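Long-range contacts in 2-hydroxyhepta-2,4-diene-1,7-dioate isomerase (Mycobacterium abscessus, PDB 3RR6), which is of unproven function but probably acts as a metal-dependent isomerase or hydrolase of the fumarylacetoacetate hydrolase family: residues 85-89 with 206-210; 94-100 with 168-174. All coordinates share one frame; numbering follows the deposited sequence. Where two conformers were deposited one is given.

Contact 1 (85-89 with 206-210). With EDO (1,2-ethanediol), chain H; EDO (1,2-ethanediol), chain M.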
ATOM      1  N   PRO A  85     -12.902  22.517   7.187  1.00 39.14           N
ATOM      2  CA  PRO A  85     -12.380  21.556   6.224  1.00 37.31           C
ATOM      3  C   PRO A  85     -10.870  21.398   6.353  1.00 35.47           C
ATOM      4  O   PRO A  85     -10.189  22.308   6.830  1.00 35.87           O
ATOM      5  CB  PRO A  85     -12.749  22.168   4.864  1.00 37.66           C
ATOM      6  CG  PRO A  85     -13.762  23.224   5.166  1.00 38.96           C
ATOM      7  CD  PRO A  85     -13.402  23.727   6.515  1.00 39.69           C
ATOM      8  N   PRO A  86     -10.342  20.241   5.932  1.00 32.57           N
ATOM      9  CA  PRO A  86      -8.918  19.988   6.087  1.00 30.94           C
ATOM     10  C   PRO A  86      -8.071  20.799   5.102  1.00 29.39           C
ATOM     11  O   PRO A  86      -8.600  21.353   4.142  1.00 29.55           O
ATOM     12  CB  PRO A  86      -8.799  18.486   5.799  1.00 30.41           C
ATOM     13  CG  PRO A  86      -9.932  18.172   4.898  1.00 30.69           C
ATOM     14  CD  PRO A  86     -11.037  19.161   5.210  1.00 32.29           C
ATOM     15  N   GLU A  87      -6.771  20.865   5.356  1.00 27.57           N
ATOM     16  CA  GLU A  87      -5.835  21.444   4.401  1.00 26.38           C
ATOM     17  C   GLU A  87      -5.900  20.609   3.128  1.00 23.86           C
ATOM     18  O   GLU A  87      -6.313  19.443   3.169  1.00 23.02           O
ATOM     19  CB  GLU A  87      -4.412  21.432   4.961  1.00 26.87           C
ATOM     20  CG  GLU A  87      -4.213  22.309   6.197  1.00 30.64           C
ATOM     21  CD  GLU A  87      -4.489  23.771   5.920  1.00 34.77           C
ATOM     22  OE1 GLU A  87      -3.902  24.322   4.959  1.00 38.51           O
ATOM     23  OE2 GLU A  87      -5.295  24.377   6.662  1.00 38.70           O
ATOM     24  N   SER A  88      -5.499  21.199   2.005  1.00 21.79           N
ATOM     25  CA  SER A  88      -5.521  20.479   0.735  1.00 20.08           C
ATOM     26  C   SER A  88      -4.510  19.340   0.763  1.00 18.08           C
ATOM     27  O   SER A  88      -3.526  19.400   1.503  1.00 17.56           O
ATOM     28  CB  SER A  88      -5.266  21.413  -0.454  1.00 20.38           C
ATOM     29  OG  SER A  88      -4.178  22.279  -0.207  1.00 22.33           O
ATOM     30  N   PRO A  89      -4.754  18.288  -0.037  1.00 15.90           N
ATOM     31  CA  PRO A  89      -3.812  17.159  -0.063  1.00 14.91           C
ATOM     32  C   PRO A  89      -2.383  17.552  -0.445  1.00 14.29           C
ATOM     33  O   PRO A  89      -2.185  18.451  -1.279  1.00 14.43           O
ATOM     34  CB  PRO A  89      -4.397  16.252  -1.147  1.00 14.90           C
ATOM     35  CG  PRO A  89      -5.844  16.567  -1.138  1.00 14.93           C
ATOM     36  CD  PRO A  89      -5.915  18.031  -0.903  1.00 16.00           C
ATOM     37  N   LEU A 206      -9.944   9.118   7.775  1.00 14.05           N
ATOM     38  CA  LEU A 206      -9.271   9.775   6.637  1.00 13.70           C
ATOM     39  C   LEU A 206      -9.861  11.169   6.413  1.00 14.29           C
ATOM     40  O   LEU A 206     -11.096  11.327   6.326  1.00 15.34           O
ATOM     41  CB  LEU A 206      -9.411   8.943   5.361  1.00 13.50           C
ATOM     42  CG  LEU A 206      -8.604   7.652   5.269  1.00 13.06           C
ATOM     43  CD1 LEU A 206      -9.014   6.860   4.031  1.00 14.24           C
ATOM     44  CD2 LEU A 206      -7.116   7.932   5.223  1.00 13.84           C
ATOM     45  N   LEU A 207      -8.998  12.180   6.338  1.00 14.14           N
ATOM     46  CA  LEU A 207      -9.460  13.562   6.144  1.00 14.59           C
ATOM     47  C   LEU A 207     -10.004  13.747   4.724  1.00 14.94           C
ATOM     48  O   LEU A 207     -11.090  14.310   4.521  1.00 16.65           O
ATOM     49  CB  LEU A 207      -8.327  14.554   6.427  1.00 14.90           C
ATOM     50  CG  LEU A 207      -7.883  14.591   7.898  1.00 16.08           C
ATOM     51  CD1 LEU A 207      -6.596  15.384   8.049  1.00 17.53           C
ATOM     52  CD2 LEU A 207      -8.976  15.156   8.786  1.00 17.99           C
ATOM     53  N   HIS A 208      -9.223  13.275   3.760  1.00 13.92           N
ATOM     54  CA  HIS A 208      -9.654  13.112   2.376  1.00 13.81           C
ATOM     55  C   HIS A 208      -9.869  11.622   2.167  1.00 13.48           C
ATOM     56  O   HIS A 208      -8.925  10.828   2.270  1.00 12.88           O
ATOM     57  CB  HIS A 208      -8.600  13.657   1.418  1.00 13.80           C
ATOM     58  CG  HIS A 208      -8.241  15.080   1.679  1.00 15.77           C
ATOM     59  ND1 HIS A 208      -9.008  16.132   1.231  1.00 20.23           N
ATOM     60  CD2 HIS A 208      -7.219  15.625   2.380  1.00 18.52           C
ATOM     61  CE1 HIS A 208      -8.458  17.265   1.628  1.00 20.16           C
ATOM     62  NE2 HIS A 208      -7.375  16.987   2.324  1.00 19.14           N
ATOM     63  N   ASP A 209     -11.110  11.229   1.880  1.00 13.45           N
ATOM     64  CA  ASP A 209     -11.431   9.817   1.722  1.00 13.81           C
ATOM     65  C   ASP A 209     -10.941   9.298   0.369  1.00 12.75           C
ATOM     66  O   ASP A 209     -10.370  10.057  -0.421  1.00 12.44           O
ATOM     67  CB  ASP A 209     -12.924   9.536   1.982  1.00 14.92           C
ATOM     68  CG  ASP A 209     -13.857  10.172   0.978  1.00 17.14           C
ATOM     69  OD1 ASP A 209     -13.439  10.593  -0.117  1.00 16.03           O
ATOM     70  OD2 ASP A 209     -15.078  10.264   1.301  1.00 20.05           O
ATOM     71  N   VAL A 210     -11.122   8.006   0.115  1.00 12.43           N
ATOM     72  CA  VAL A 210     -10.589   7.391  -1.103  1.00 12.16           C
ATOM     73  C   VAL A 210     -11.044   8.152  -2.352  1.00 11.72           C
ATOM     74  O   VAL A 210     -10.238   8.439  -3.248  1.00 11.36           O
ATOM     75  CB  VAL A 210     -10.961   5.900  -1.177  1.00 12.01           C
ATOM     76  CG1 VAL A 210     -10.754   5.332  -2.582  1.00 12.95           C
ATOM     77  CG2 VAL A 210     -10.152   5.110  -0.141  1.00 13.24           C
TER
HETATM   78  C1  EDO H 268      -9.481  21.161   0.452  1.00 39.55           C
HETATM   79  O1  EDO H 268      -9.994  20.585   1.669  1.00 39.41           O
HETATM   80  C2  EDO H 268      -8.878  20.093  -0.462  1.00 38.32           C
HETATM   81  O2  EDO H 268      -9.483  19.982  -1.761  1.00 40.01           O
HETATM   82  C1  EDO M 273     -12.985  16.410   8.154  1.00 37.67           C
HETATM   83  O1  EDO M 273     -12.269  17.537   8.675  1.00 39.02           O
HETATM   84  C2  EDO M 273     -12.262  15.898   6.916  1.00 37.22           C
HETATM   85  O2  EDO M 273     -13.172  15.313   5.981  1.00 36.98           O
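P86 opens the contact by laying CB and CG of its ring against L207 and H208 in the loop before helix 210-220. Its CB meets CB of L207 at 4.0 Å, while its CG comes obliquely to CE1 of the H208 imidazole, 3.7 Å away. The carbonyl oxygen of P86 takes a hydrogen bond from a 1,2-ethanediol, probably picked up from the crystallisation liquor, whose C2 also lies 3.5 Å from CE1 of H208. E87 contributes through its backbone: its carbonyl oxygen accepts from NE2 of H208 at 2.8 Å, the two segments' one direct hydrogen bond. The oxygen lies in the imidazole plane, at the ring edge, and the donor approaches almost along the C=O direction (160°). This bond ties down the rotation of the imidazole, while the E87 carboxylate leads away. The S88 side chain points away from H208 and touches W216 of helix 210-220. P89 then lies over one face of H208, the two groups crossing at about a right angle; its CG stands 3.7 Å from the ring centroid and only 5° off the normal, a CH-pi contact. H208 reaches into this site because its CG lies beside the backbone N and anti to the carbonyl carbon (chi1 -56°). The H208 backbone N donates to N73 OD1, and D209 N-caps helix 210-220 by bonding A212 N through OD1. All five residues from P85 to P89 have polyproline II backbone angles, and the arrangement is that of an extended proline-rich surface loop docked on an aromatic side chain, here joining the loop before strand 91-94 to the N-terminal end of helix 210-220 within the fumarylacetoacetate hydrolase domain.

Contact 2 (94-100 with 168-174)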
ATOM      1  N   LYS A  94       6.625   7.755  -5.006  1.00 10.98           N
ATOM      2  CA  LYS A  94       7.655   6.766  -4.738  1.00 11.61           C
ATOM      3  C   LYS A  94       7.880   6.003  -6.037  1.00 11.98           C
ATOM      4  O   LYS A  94       6.926   5.642  -6.715  1.00 11.73           O
ATOM      5  CB  LYS A  94       7.228   5.836  -3.610  1.00 11.92           C
ATOM      6  CG  LYS A  94       7.118   6.547  -2.252  1.00 12.60           C
ATOM      7  CD  LYS A  94       6.381   5.716  -1.192  1.00 12.96           C
ATOM      8  CE  LYS A  94       7.196   4.593  -0.597  1.00 12.79           C
ATOM      9  NZ  LYS A  94       8.134   5.030   0.511  1.00 12.42           N
ATOM     10  N   PRO A  95       9.145   5.759  -6.402  1.00 11.71           N
ATOM     11  CA  PRO A  95       9.391   5.020  -7.639  1.00 11.86           C
ATOM     12  C   PRO A  95       8.977   3.560  -7.503  1.00 11.69           C
ATOM     13  O   PRO A  95       9.013   3.017  -6.392  1.00 12.34           O
ATOM     14  CB  PRO A  95      10.899   5.135  -7.809  1.00 12.26           C
ATOM     15  CG  PRO A  95      11.421   5.238  -6.427  1.00 11.57           C
ATOM     16  CD  PRO A  95      10.386   6.033  -5.664  1.00 11.99           C
ATOM     17  N   ASN A  96       8.617   2.905  -8.606  1.00 11.42           N
ATOM     18  CA  ASN A  96       8.200   1.502  -8.509  1.00 11.46           C
ATOM     19  C   ASN A  96       9.343   0.560  -8.134  1.00 11.49           C
ATOM     20  O   ASN A  96       9.116  -0.562  -7.700  1.00 12.29           O
ATOM     21  CB  ASN A  96       7.417   1.027  -9.747  1.00 11.69           C
ATOM     22  CG  ASN A  96       8.247   0.982 -11.015  1.00 12.87           C
ATOM     23  OD1 ASN A  96       9.467   1.131 -10.994  1.00 13.49           O
ATOM     24  ND2 ASN A  96       7.576   0.757 -12.149  1.00 15.75           N
ATOM     25  N   THR A  97      10.573   1.063  -8.230  1.00 11.26           N
ATOM     26  CA  THR A  97      11.744   0.339  -7.787  1.00 11.20           C
ATOM     27  C   THR A  97      11.832   0.243  -6.259  1.00 11.44           C
ATOM     28  O   THR A  97      12.655  -0.522  -5.738  1.00 11.88           O
ATOM     29  CB  THR A  97      13.015   1.014  -8.337  1.00 11.53           C
ATOM     30  OG1 THR A  97      12.929   2.422  -8.085  1.00 11.45           O
ATOM     31  CG2 THR A  97      13.132   0.773  -9.849  1.00 12.10           C
ATOM     32  N   SER A  98      10.989   0.978  -5.532  1.00 11.02           N
ATOM     33  CA  SER A  98      10.979   0.887  -4.068  1.00 11.20           C
ATOM     34  C   SER A  98      10.102  -0.264  -3.565  1.00 11.33           C
ATOM     35  O   SER A  98      10.179  -0.636  -2.405  1.00 11.36           O
ATOM     36  CB  SER A  98      10.543   2.213  -3.432  1.00 11.86           C
ATOM     37  OG  SER A  98       9.189   2.523  -3.716  1.00 12.29           O
ATOM     38  N   ILE A  99       9.276  -0.831  -4.442  1.00 10.93           N
ATOM     39  CA  ILE A  99       8.298  -1.830  -4.036  1.00 10.89           C
ATOM     40  C   ILE A  99       8.990  -3.155  -3.698  1.00 11.55           C
ATOM     41  O   ILE A  99       9.901  -3.598  -4.415  1.00 12.93           O
ATOM     42  CB  ILE A  99       7.225  -2.046  -5.127  1.00 10.77           C
ATOM     43  CG1 ILE A  99       6.412  -0.769  -5.324  1.00 11.08           C
ATOM     44  CG2 ILE A  99       6.289  -3.200  -4.743  1.00 11.13           C
ATOM     45  CD1 ILE A  99       5.498  -0.761  -6.544  1.00 12.50           C
ATOM     46  N   ILE A 100       8.579  -3.740  -2.573  1.00 11.73           N
ATOM     47  CA  ILE A 100       8.888  -5.134  -2.226  1.00 12.52           C
ATOM     48  C   ILE A 100       7.615  -5.796  -1.703  1.00 12.71           C
ATOM     49  O   ILE A 100       6.712  -5.121  -1.210  1.00 12.73           O
ATOM     50  CB  ILE A 100      10.026  -5.281  -1.179  1.00 12.81           C
ATOM     51  CG1 ILE A 100       9.738  -4.470   0.089  1.00 12.48           C
ATOM     52  CG2 ILE A 100      11.377  -4.881  -1.788  1.00 14.43           C
ATOM     53  CD1 ILE A 100      10.690  -4.818   1.274  1.00 14.10           C
ATOM     54  N   HIS A 168      14.185   5.146  -1.583  1.00 10.89           N
ATOM     55  CA  HIS A 168      15.197   4.098  -1.533  1.00 10.80           C
ATOM     56  C   HIS A 168      14.598   2.747  -1.926  1.00 10.66           C
ATOM     57  O   HIS A 168      13.433   2.464  -1.646  1.00 10.58           O
ATOM     58  CB  HIS A 168      15.806   4.005  -0.131  1.00 11.20           C
ATOM     59  CG  HIS A 168      16.530   5.242   0.294  1.00 11.05           C
ATOM     60  ND1 HIS A 168      17.828   5.512  -0.077  1.00 12.13           N
ATOM     61  CD2 HIS A 168      16.136   6.280   1.072  1.00 11.72           C
ATOM     62  CE1 HIS A 168      18.198   6.669   0.442  1.00 11.88           C
ATOM     63  NE2 HIS A 168      17.190   7.157   1.144  1.00 11.54           N
ATOM     64  N   ASP A 169      15.376   1.916  -2.610  1.00 10.81           N
ATOM     65  CA  ASP A 169      14.937   0.557  -2.887  1.00 11.45           C
ATOM     66  C   ASP A 169      14.478  -0.085  -1.559  1.00 11.61           C
ATOM     67  O   ASP A 169      15.093   0.131  -0.507  1.00 12.01           O
ATOM     68  CB  ASP A 169      16.062  -0.280  -3.503  1.00 12.13           C
ATOM     69  CG  ASP A 169      16.355   0.039  -4.971  1.00 13.15           C
ATOM     70  OD1 ASP A 169      15.776   0.963  -5.578  1.00 11.38           O
ATOM     71  OD2 ASP A 169      17.209  -0.691  -5.534  1.00 14.02           O
ATOM     72  N   THR A 170      13.390  -0.848  -1.644  1.00 11.36           N
ATOM     73  CA  THR A 170      12.731  -1.548  -0.520  1.00 11.22           C
ATOM     74  C   THR A 170      11.860  -0.685   0.387  1.00 11.17           C
ATOM     75  O   THR A 170      11.239  -1.217   1.307  1.00 11.30           O
ATOM     76  CB  THR A 170      13.702  -2.403   0.368  1.00 11.73           C
ATOM     77  OG1 THR A 170      14.388  -1.576   1.327  1.00 11.81           O
ATOM     78  CG2 THR A 170      14.688  -3.183  -0.472  1.00 12.57           C
ATOM     79  N   PHE A 171      11.766   0.616   0.129  1.00 10.32           N
ATOM     80  CA  PHE A 171      10.966   1.494   1.000  1.00 10.36           C
ATOM     81  C   PHE A 171       9.456   1.524   0.700  1.00 10.66           C
ATOM     82  O   PHE A 171       8.743   2.338   1.276  1.00 10.97           O
ATOM     83  CB  PHE A 171      11.546   2.917   1.027  1.00 10.70           C
ATOM     84  CG  PHE A 171      12.706   3.098   1.987  1.00 10.70           C
ATOM     85  CD1 PHE A 171      13.521   2.039   2.386  1.00 11.91           C
ATOM     86  CD2 PHE A 171      12.975   4.359   2.490  1.00 11.23           C
ATOM     87  CE1 PHE A 171      14.570   2.246   3.270  1.00 13.31           C
ATOM     88  CE2 PHE A 171      14.019   4.566   3.372  1.00 11.61           C
ATOM     89  CZ  PHE A 171      14.817   3.514   3.757  1.00 12.71           C
ATOM     90  N   CYS A 172       8.968   0.627  -0.157  1.00 10.73           N
ATOM     91  CA  CYS A 172       7.516   0.462  -0.347  1.00 10.63           C
ATOM     92  C   CYS A 172       7.047  -0.993  -0.273  1.00 10.76           C
ATOM     93  O   CYS A 172       6.602  -1.563  -1.275  1.00 10.70           O
ATOM     94  CB  CYS A 172       7.062   1.104  -1.663  1.00 10.84           C
ATOM     95  SG  CYS A 172       5.268   1.438  -1.672  1.00 14.05           S
ATOM     96  N   PRO A 173       7.092  -1.591   0.933  1.00 10.79           N
ATOM     97  CA  PRO A 173       6.363  -2.843   1.105  1.00 11.11           C
ATOM     98  C   PRO A 173       4.915  -2.714   0.648  1.00 10.66           C
ATOM     99  O   PRO A 173       4.247  -1.718   0.959  1.00 11.05           O
ATOM    100  CB  PRO A 173       6.437  -3.088   2.616  1.00 11.13           C
ATOM    101  CG  PRO A 173       7.700  -2.387   3.042  1.00 11.85           C
ATOM    102  CD  PRO A 173       7.823  -1.196   2.153  1.00 11.25           C
ATOM    103  N   LEU A 174       4.459  -3.728  -0.083  1.00 11.17           N
ATOM    104  CA  LEU A 174       3.116  -3.767  -0.637  0.50 10.67           C
ATOM    105  C   LEU A 174       2.600  -5.205  -0.606  1.00 11.32           C
ATOM    106  O   LEU A 174       3.303  -6.125  -1.025  1.00 11.38           O
ATOM    107  CB  LEU A 174       3.159  -3.248  -2.073  0.50 10.73           C
ATOM    108  CG  LEU A 174       1.840  -2.848  -2.723  0.50  8.76           C
ATOM    109  CD1 LEU A 174       1.270  -1.578  -2.093  0.50  8.13           C
ATOM    110  CD2 LEU A 174       2.047  -2.659  -4.231  0.50  8.71           C
TER
HETATM  111  O   HOH W   1      13.656   2.682  -5.434  1.00 10.01           O
HETATM  112  O   HOH W   2      12.567  -2.520  -3.969  1.00 12.23           O
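F171, whose carbonyl receives a bond from K94, has CB of H168 over one ring face, 3.7 Å above the plane and over its centre. The H168 ring meets that of H155 at about 45° and bonds it through NE2. K94 bends its chain at chi3 and chi4 (76° and 82°) to bring NZ to F171 O at 2.9 Å, well above the carbonyl plane; D149, in a salt bridge, and K166 O also hold this buried ammonium. CE of K94 rests 3.7 Å from CB of C172. The residues from H168 to F171 form a type II beta turn that delivers the chain into strand 172-179, which runs parallel to strand 99-100, a pairing within the beta-rich core of the fumarylacetoacetate hydrolase domain. C172 N bonds S98 O at 2.8 Å, I100 N bonds C172 O, and L174 N bonds I100 O at 2.9 Å. I99 and C172 share one sheet face; I100 and P173 share the other, where CG1 of I100 meets CG of P173 at 4.1 Å and CD1 of I100 reaches T170 O at 3.6 Å. S98 OG turns back to bond P95 O. At the outer end, one water joins T97 OG1 to D169 OD1, and a second links T97 O and I99 O to T170 N.

Along the chain the segments of contact 1 enclose those of contact 2: 85-89 comes first, then 94-100, 168-174 and 206-210. Their centres are 25 Å apart and their nearest atoms about 13 Å, so the two do not touch. The centre of contact 1, at the surface, is about 18 Å from the centre of the chain, that of contact 2 about 10 Å. Strand 91-94 runs from one to the other, and its antiparallel partner 67-70 meets both, through M70 at contact 1 and V67 at contact 2. Strand 141-152 packs against V210, just past the touching residues of contact 1, and against F171, P173 and L174 of contact 2. Both contacts thus bring sequence-distant parts of the same fumarylacetoacetate hydrolase domain together.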